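Long-range contacts in uncharacterized protein (Xanthomonas campestris pv. campestris, PDB 3HIU), which is of unknown function but belongs to the DUF892 family of the ferritin-like clan, folds as a four-helix bundle and carries a bound sodium ion in this crystal: residues B[7-12]-B[60-66]; B[111-115]-B[130-134]. All coordinates share one frame; numbering follows the deposited sequence.

Contact 1 (B[7-12]-B[60-66]); sequences LVKWLQ and LELLNGS
Q12 of helix 2-28 lies across L60 and reaches the chain that leaves helix 36-62. Its CB carries CG beside the backbone N (chi1 -73°), and CG rests 3.4 Å from L60 CD2 and as close to the carbonyl oxygen of S66. Beyond CG the chain stays extended, bringing the amide alongside that oxygen, and at the tip NE2 donates to S66 O at 2.8 Å. The N-H points almost straight at the oxygen (169°), which lies nearly in the amide plane of Q12; seen from the acceptor, the donor stands well above the carbonyl plane. Glutamine suits this partly exposed place: its methylenes cover a leucine while its amide ties down a loop carbonyl.

Deeper in, V8 straddles the turn. Its CG1 meets G65 CA at 3.4 Å, a tight fit made possible by the bare CA of G65, which lets the valine methyl come right up to the backbone. CG2 turns to L63 CB at 3.7 Å. L63, the first residue to leave helical geometry, reaches back with CD1 to L7 CD1 at 3.5 Å and to L11 CD1 at 3.9 Å, crossing both leucines at about a right angle. L114 of helix 94-120 also packs on L7 and L11. The chemistry is that of apolar packing of helix 2-28 on the end of helix 36-62 and the turn after it, with a single directional bond, Q12 to S66, at its polar margin.

Contact 2 (B[111-115]-B[130-134]); sequences YRALV and CEDIL
One face of the Y111 ring is covered by I133: methyl CG2 stands 3.4 Å from the ring centroid, 19° off the normal, in a CH-pi contact displaced toward the hydroxyl end of the ring, where CZ is its nearest atom. The carbonyl oxygen of C130 approaches obliquely. This is the antiparallel helical hairpin of helices 94-120 and 124-159, half of the four-helix bundle expected of a ferritin-like protein; the local axes run at 161° to each other and come within 8.7 Å. Tyrosine suits its place by filling the bundle interior with a broad surface, also packing on A14 of helix 2-28 and V56 of helix 36-62, while I133, branched at CB, offers its CG2 methyl to lie on it and itself touches Q52, a sodium-site residue.

Nearer the hairpin turn, C130, with SG beside its backbone N (chi1 -63°), lets the sulfur lie 3.9 Å from L114 CB and puts its CB against V115 CG2 at 3.8 Å, so a compact residue fits between two branched ones. On the outer flank L134 CD2 meets the aliphatic CG of R112 at 4.0 Å; the guanidinium goes on to Q148 of the second subunit, so this arginine serves both hairpin and dimer. E131 likewise divides its labour: its carboxylate makes a salt bridge with R119, one helical turn beyond V115, while its methylene CG spans the two valine methyls, 3.5 Å from CG2 and 3.6 Å from CG1.

How the contacts relate
Both contacts are largely buried but join different pairs of helices: contact 1 sets helix 2-28 against the end of helix 36-62 and the turn after it, contact 2 pairs helices 94-120 and 124-159. Contact 2 lies nearer the centre of the chain and the sodium ion, and relies on an aromatic face and apolar packing; contact 1, farther out, adds an amide-to-carbonyl bond where a helix gives way to loop. They meet through L114, whose CD2 packs 3.5 Å from L7 CD2, while W10 CZ3 touches A113 O. Each also reaches the second subunit, W10 and K9 through D91 there, R112 through Q148.

Contact 1 (B[7-12]-B[60-66])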
ATOM      1  N   LEU B   7      -2.369 -21.382  -7.279  1.00 29.36           N
ATOM      2  CA  LEU B   7      -2.043 -20.432  -8.336  1.00 34.51           C
ATOM      3  C   LEU B   7      -3.340 -19.800  -8.848  1.00 39.55           C
ATOM      4  O   LEU B   7      -3.457 -18.577  -8.943  1.00 40.63           O
ATOM      5  CB  LEU B   7      -1.337 -21.173  -9.480  1.00 34.60           C
ATOM      6  CG  LEU B   7      -0.307 -20.480 -10.375  1.00 32.29           C
ATOM      7  CD1 LEU B   7      -0.251 -21.167 -11.723  1.00 30.46           C
ATOM      8  CD2 LEU B   7      -0.622 -19.015 -10.548  1.00 26.33           C
ATOM      9  N   VAL B   8      -4.311 -20.651  -9.174  1.00 41.85           N
ATOM     10  CA  VAL B   8      -5.640 -20.220  -9.608  1.00 42.39           C
ATOM     11  C   VAL B   8      -6.324 -19.350  -8.548  1.00 44.08           C
ATOM     12  O   VAL B   8      -6.948 -18.328  -8.868  1.00 47.06           O
ATOM     13  CB  VAL B   8      -6.534 -21.435  -9.917  1.00 46.36           C
ATOM     14  CG1 VAL B   8      -7.975 -21.007 -10.097  1.00 43.39           C
ATOM     15  CG2 VAL B   8      -6.023 -22.176 -11.155  1.00 50.25           C
ATOM     16  N   LYS B   9      -6.199 -19.761  -7.288  1.00 34.96           N
ATOM     17  CA  LYS B   9      -6.708 -18.993  -6.151  1.00 34.60           C
ATOM     18  C   LYS B   9      -6.175 -17.544  -6.100  1.00 32.01           C
ATOM     19  O   LYS B   9      -6.957 -16.596  -5.956  1.00 24.92           O
ATOM     20  CB  LYS B   9      -6.379 -19.729  -4.853  1.00 36.83           C
ATOM     21  CG  LYS B   9      -7.302 -19.404  -3.702  1.00 41.72           C
ATOM     22  CD  LYS B   9      -6.799 -18.214  -2.915  1.00 48.76           C
ATOM     23  CE  LYS B   9      -7.842 -17.717  -1.927  1.00 49.63           C
ATOM     24  NZ  LYS B   9      -7.480 -16.353  -1.449  1.00 49.25           N
ATOM     25  N   TRP B  10      -4.852 -17.380  -6.215  1.00 31.46           N
ATOM     26  CA  TRP B  10      -4.214 -16.057  -6.195  1.00 17.98           C
ATOM     27  C   TRP B  10      -4.387 -15.318  -7.509  1.00 17.89           C
ATOM     28  O   TRP B  10      -4.462 -14.090  -7.530  1.00 26.18           O
ATOM     29  CB  TRP B  10      -2.735 -16.161  -5.813  1.00 18.56           C
ATOM     30  CG  TRP B  10      -2.575 -16.586  -4.401  1.00 20.27           C
ATOM     31  CD1 TRP B  10      -3.538 -16.583  -3.460  1.00 27.69           C
ATOM     32  CD2 TRP B  10      -1.382 -17.059  -3.759  1.00 25.10           C
ATOM     33  NE1 TRP B  10      -3.036 -17.032  -2.263  1.00 34.68           N
ATOM     34  CE2 TRP B  10      -1.710 -17.325  -2.421  1.00 32.16           C
ATOM     35  CE3 TRP B  10      -0.073 -17.279  -4.185  1.00 31.55           C
ATOM     36  CZ2 TRP B  10      -0.780 -17.807  -1.502  1.00 30.81           C
ATOM     37  CZ3 TRP B  10       0.852 -17.755  -3.266  1.00 30.50           C
ATOM     38  CH2 TRP B  10       0.493 -18.013  -1.946  1.00 28.12           C
ATOM     39  N   LEU B  11      -4.471 -16.055  -8.608  1.00 20.52           N
ATOM     40  CA  LEU B  11      -4.811 -15.437  -9.884  1.00 25.77           C
ATOM     41  C   LEU B  11      -6.192 -14.753  -9.838  1.00 30.23           C
ATOM     42  O   LEU B  11      -6.365 -13.651 -10.363  1.00 28.79           O
ATOM     43  CB  LEU B  11      -4.752 -16.464 -11.018  1.00 22.94           C
ATOM     44  CG  LEU B  11      -3.386 -16.718 -11.658  1.00 22.08           C
ATOM     45  CD1 LEU B  11      -3.534 -17.689 -12.827  1.00 22.94           C
ATOM     46  CD2 LEU B  11      -2.724 -15.411 -12.111  1.00 22.01           C
ATOM     47  N   GLN B  12      -7.167 -15.408  -9.207  1.00 29.20           N
ATOM     48  CA  GLN B  12      -8.506 -14.843  -9.059  1.00 29.41           C
ATOM     49  C   GLN B  12      -8.550 -13.589  -8.180  1.00 32.06           C
ATOM     50  O   GLN B  12      -9.274 -12.647  -8.491  1.00 35.61           O
ATOM     51  CB  GLN B  12      -9.483 -15.898  -8.534  1.00 33.47           C
ATOM     52  CG  GLN B  12      -9.855 -16.954  -9.570  1.00 30.42           C
ATOM     53  CD  GLN B  12     -10.649 -18.089  -8.977  1.00 35.56           C
ATOM     54  OE1 GLN B  12     -10.439 -18.474  -7.829  1.00 38.01           O
ATOM     55  NE2 GLN B  12     -11.570 -18.634  -9.755  1.00 34.16           N
ATOM     56  N   LEU B  60      -6.295 -17.642 -16.081  1.00 31.02           N
ATOM     57  CA  LEU B  60      -7.367 -18.367 -15.406  1.00 34.75           C
ATOM     58  C   LEU B  60      -8.075 -19.317 -16.378  1.00 33.78           C
ATOM     59  O   LEU B  60      -8.517 -20.403 -15.995  1.00 32.49           O
ATOM     60  CB  LEU B  60      -8.366 -17.396 -14.761  1.00 34.43           C
ATOM     61  CG  LEU B  60      -8.026 -16.862 -13.362  1.00 28.15           C
ATOM     62  CD1 LEU B  60      -8.905 -15.660 -12.995  1.00 24.86           C
ATOM     63  CD2 LEU B  60      -8.134 -17.972 -12.309  1.00 24.95           C
ATOM     64  N   GLU B  61      -8.173 -18.906 -17.637  1.00 32.01           N
ATOM     65  CA  GLU B  61      -8.746 -19.757 -18.670  1.00 35.65           C
ATOM     66  C   GLU B  61      -7.831 -20.945 -18.971  1.00 38.99           C
ATOM     67  O   GLU B  61      -8.299 -22.063 -19.169  1.00 45.82           O
ATOM     68  CB  GLU B  61      -9.052 -18.935 -19.927  1.00 36.49           C
ATOM     69  CG  GLU B  61     -10.216 -17.975 -19.716  1.00 40.52           C
ATOM     70  CD  GLU B  61     -10.356 -16.925 -20.802  1.00 42.36           C
ATOM     71  OE1 GLU B  61      -9.340 -16.569 -21.435  1.00 49.47           O
ATOM     72  OE2 GLU B  61     -11.486 -16.443 -21.013  1.00 38.65           O
ATOM     73  N   LEU B  62      -6.526 -20.701 -18.983  1.00 39.69           N
ATOM     74  CA  LEU B  62      -5.548 -21.767 -19.175  1.00 43.69           C
ATOM     75  C   LEU B  62      -5.619 -22.896 -18.128  1.00 46.29           C
ATOM     76  O   LEU B  62      -5.572 -24.076 -18.483  1.00 50.67           O
ATOM     77  CB  LEU B  62      -4.125 -21.195 -19.208  1.00 43.66           C
ATOM     78  CG  LEU B  62      -3.007 -22.221 -18.963  1.00 45.34           C
ATOM     79  CD1 LEU B  62      -2.919 -23.211 -20.135  1.00 51.51           C
ATOM     80  CD2 LEU B  62      -1.652 -21.561 -18.691  1.00 38.69           C
ATOM     81  N   LEU B  63      -5.711 -22.537 -16.849  1.00 39.39           N
ATOM     82  CA  LEU B  63      -5.610 -23.522 -15.767  1.00 40.62           C
ATOM     83  C   LEU B  63      -6.983 -24.011 -15.301  1.00 46.34           C
ATOM     84  O   LEU B  63      -7.098 -24.683 -14.272  1.00 48.53           O
ATOM     85  CB  LEU B  63      -4.833 -22.935 -14.581  1.00 39.47           C
ATOM     86  CG  LEU B  63      -3.373 -22.539 -14.817  1.00 37.73           C
ATOM     87  CD1 LEU B  63      -2.956 -21.407 -13.894  1.00 34.75           C
ATOM     88  CD2 LEU B  63      -2.463 -23.736 -14.645  1.00 39.79           C
ATOM     89  N   ASN B  64      -8.023 -23.654 -16.051  1.00 46.03           N
ATOM     90  CA  ASN B  64      -9.385 -24.104 -15.752  1.00 48.92           C
ATOM     91  C   ASN B  64     -10.039 -23.377 -14.567  1.00 56.08           C
ATOM     92  O   ASN B  64     -11.198 -23.632 -14.237  1.00 62.47           O
ATOM     93  CB  ASN B  64      -9.433 -25.626 -15.540  1.00 42.98           C
ATOM     94  CG  ASN B  64      -8.950 -26.413 -16.755  1.00 47.14           C
ATOM     95  OD1 ASN B  64      -9.195 -26.036 -17.905  1.00 45.90           O
ATOM     96  ND2 ASN B  64      -8.270 -27.525 -16.498  1.00 55.23           N
ATOM     97  N   GLY B  65      -9.300 -22.476 -13.929  1.00 51.72           N
ATOM     98  CA  GLY B  65      -9.864 -21.665 -12.870  1.00 50.07           C
ATOM     99  C   GLY B  65     -10.823 -20.639 -13.443  1.00 53.10           C
ATOM    100  O   GLY B  65     -10.567 -20.042 -14.489  1.00 51.78           O
ATOM    101  N   SER B  66     -11.938 -20.431 -12.757  1.00 56.02           N
ATOM    102  CA  SER B  66     -12.958 -19.516 -13.253  1.00 59.74           C
ATOM    103  C   SER B  66     -12.580 -18.046 -13.057  1.00 59.38           C
ATOM    104  O   SER B  66     -11.609 -17.718 -12.368  1.00 59.91           O
ATOM    105  CB  SER B  66     -14.332 -19.826 -12.636  1.00 61.22           C
ATOM    106  OG  SER B  66     -14.278 -19.904 -11.221  1.00 61.19           O
TER

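Contact 2 (B[111-115]-B[130-134])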
ATOM      1  N   TYR B 111       1.774  -9.759  -6.760  1.00 26.91           N
ATOM      2  CA  TYR B 111       2.344 -10.300  -7.973  1.00 28.09           C
ATOM      3  C   TYR B 111       3.688 -10.984  -7.718  1.00 30.12           C
ATOM      4  O   TYR B 111       4.004 -11.987  -8.354  1.00 30.23           O
ATOM      5  CB  TYR B 111       2.436  -9.218  -9.044  1.00 27.23           C
ATOM      6  CG  TYR B 111       1.103  -8.934  -9.705  1.00 28.78           C
ATOM      7  CD1 TYR B 111       0.486  -9.899 -10.487  1.00 32.51           C
ATOM      8  CD2 TYR B 111       0.460  -7.707  -9.548  1.00 32.24           C
ATOM      9  CE1 TYR B 111      -0.729  -9.658 -11.103  1.00 35.82           C
ATOM     10  CE2 TYR B 111      -0.767  -7.450 -10.159  1.00 32.90           C
ATOM     11  CZ  TYR B 111      -1.355  -8.435 -10.940  1.00 38.89           C
ATOM     12  OH  TYR B 111      -2.566  -8.216 -11.565  1.00 39.25           O
ATOM     13  N   ARG B 112       4.478 -10.460  -6.785  1.00 28.11           N
ATOM     14  CA  ARG B 112       5.686 -11.166  -6.382  1.00 23.45           C
ATOM     15  C   ARG B 112       5.313 -12.562  -5.915  1.00 18.90           C
ATOM     16  O   ARG B 112       5.927 -13.532  -6.327  1.00 15.90           O
ATOM     17  CB  ARG B 112       6.425 -10.437  -5.262  1.00 27.56           C
ATOM     18  CG  ARG B 112       7.071  -9.123  -5.672  1.00 32.24           C
ATOM     19  CD  ARG B 112       7.793  -8.456  -4.493  1.00 36.97           C
ATOM     20  NE  ARG B 112       9.207  -8.821  -4.423  1.00 43.27           N
ATOM     21  CZ  ARG B 112       9.763  -9.534  -3.448  1.00 45.52           C
ATOM     22  NH1 ARG B 112      11.055  -9.808  -3.493  1.00 54.92           N
ATOM     23  NH2 ARG B 112       9.046  -9.966  -2.424  1.00 43.26           N
ATOM     24  N   ALA B 113       4.300 -12.661  -5.053  1.00 18.31           N
ATOM     25  CA  ALA B 113       3.877 -13.948  -4.505  1.00 23.46           C
ATOM     26  C   ALA B 113       3.162 -14.817  -5.543  1.00 31.13           C
ATOM     27  O   ALA B 113       3.047 -16.026  -5.363  1.00 35.76           O
ATOM     28  CB  ALA B 113       3.025 -13.761  -3.263  1.00 23.07           C
ATOM     29  N   LEU B 114       2.692 -14.208  -6.630  1.00 29.17           N
ATOM     30  CA  LEU B 114       2.176 -14.975  -7.764  1.00 27.38           C
ATOM     31  C   LEU B 114       3.289 -15.634  -8.579  1.00 35.00           C
ATOM     32  O   LEU B 114       3.173 -16.786  -8.999  1.00 39.48           O
ATOM     33  CB  LEU B 114       1.310 -14.114  -8.677  1.00 21.34           C
ATOM     34  CG  LEU B 114      -0.168 -14.480  -8.584  1.00 16.15           C
ATOM     35  CD1 LEU B 114      -1.021 -13.339  -9.106  1.00 17.51           C
ATOM     36  CD2 LEU B 114      -0.421 -15.759  -9.358  1.00 16.06           C
ATOM     37  N   VAL B 115       4.365 -14.898  -8.807  1.00 29.52           N
ATOM     38  CA  VAL B 115       5.528 -15.460  -9.475  1.00 32.57           C
ATOM     39  C   VAL B 115       6.044 -16.699  -8.735  1.00 41.66           C
ATOM     40  O   VAL B 115       6.632 -17.595  -9.342  1.00 47.51           O
ATOM     41  CB  VAL B 115       6.646 -14.419  -9.586  1.00 38.10           C
ATOM     42  CG1 VAL B 115       7.833 -14.993 -10.336  1.00 41.44           C
ATOM     43  CG2 VAL B 115       6.123 -13.168 -10.283  1.00 40.31           C
ATOM     44  N   CYS B 130       3.171 -12.606 -14.827  1.00 29.84           N
ATOM     45  CA  CYS B 130       3.122 -11.974 -13.521  1.00 30.03           C
ATOM     46  C   CYS B 130       4.314 -11.077 -13.214  1.00 34.09           C
ATOM     47  O   CYS B 130       4.179 -10.083 -12.504  1.00 34.26           O
ATOM     48  CB  CYS B 130       2.954 -13.033 -12.445  1.00 22.52           C
ATOM     49  SG  CYS B 130       1.408 -13.895 -12.617  1.00 37.96           S
ATOM     50  N   GLU B 131       5.480 -11.424 -13.739  1.00 35.81           N
ATOM     51  CA  GLU B 131       6.667 -10.606 -13.514  1.00 33.85           C
ATOM     52  C   GLU B 131       6.559  -9.330 -14.339  1.00 30.72           C
ATOM     53  O   GLU B 131       7.128  -8.290 -13.985  1.00 25.89           O
ATOM     54  CB  GLU B 131       7.945 -11.372 -13.881  1.00 32.05           C
ATOM     55  CG  GLU B 131       8.326 -12.487 -12.911  1.00 42.06           C
ATOM     56  CD  GLU B 131       9.269 -13.516 -13.537  1.00 58.81           C
ATOM     57  OE1 GLU B 131      10.007 -13.166 -14.485  1.00 63.51           O
ATOM     58  OE2 GLU B 131       9.270 -14.682 -13.086  1.00 66.73           O
ATOM     59  N   ASP B 132       5.824  -9.418 -15.445  1.00 29.05           N
ATOM     60  CA  ASP B 132       5.691  -8.288 -16.350  1.00 38.72           C
ATOM     61  C   ASP B 132       4.670  -7.301 -15.806  1.00 39.50           C
ATOM     62  O   ASP B 132       4.904  -6.091 -15.824  1.00 42.19           O
ATOM     63  CB  ASP B 132       5.342  -8.746 -17.769  1.00 44.02           C
ATOM     64  CG  ASP B 132       6.538  -9.342 -18.497  1.00 52.36           C
ATOM     65  OD1 ASP B 132       7.665  -8.841 -18.292  1.00 58.86           O
ATOM     66  OD2 ASP B 132       6.358 -10.311 -19.270  1.00 51.81           O
ATOM     67  N   ILE B 133       3.549  -7.816 -15.307  1.00 32.70           N
ATOM     68  CA  ILE B 133       2.593  -6.975 -14.594  1.00 30.59           C
ATOM     69  C   ILE B 133       3.280  -6.325 -13.388  1.00 31.27           C
ATOM     70  O   ILE B 133       3.079  -5.145 -13.096  1.00 34.99           O
ATOM     71  CB  ILE B 133       1.348  -7.780 -14.131  1.00 34.96           C
ATOM     72  CG1 ILE B 133       0.510  -8.211 -15.339  1.00 35.24           C
ATOM     73  CG2 ILE B 133       0.497  -6.960 -13.147  1.00 30.67           C
ATOM     74  CD1 ILE B 133      -0.578  -9.226 -15.008  1.00 32.34           C
ATOM     75  N   LEU B 134       4.103  -7.105 -12.695  1.00 29.42           N
ATOM     76  CA  LEU B 134       4.834  -6.616 -11.525  1.00 33.66           C
ATOM     77  C   LEU B 134       5.693  -5.386 -11.827  1.00 28.24           C
ATOM     78  O   LEU B 134       5.666  -4.414 -11.084  1.00 24.81           O
ATOM     79  CB  LEU B 134       5.699  -7.738 -10.929  1.00 29.68           C
ATOM     80  CG  LEU B 134       6.823  -7.301  -9.982  1.00 29.00           C
ATOM     81  CD1 LEU B 134       6.273  -6.539  -8.775  1.00 29.29           C
ATOM     82  CD2 LEU B 134       7.621  -8.514  -9.542  1.00 30.76           C
TER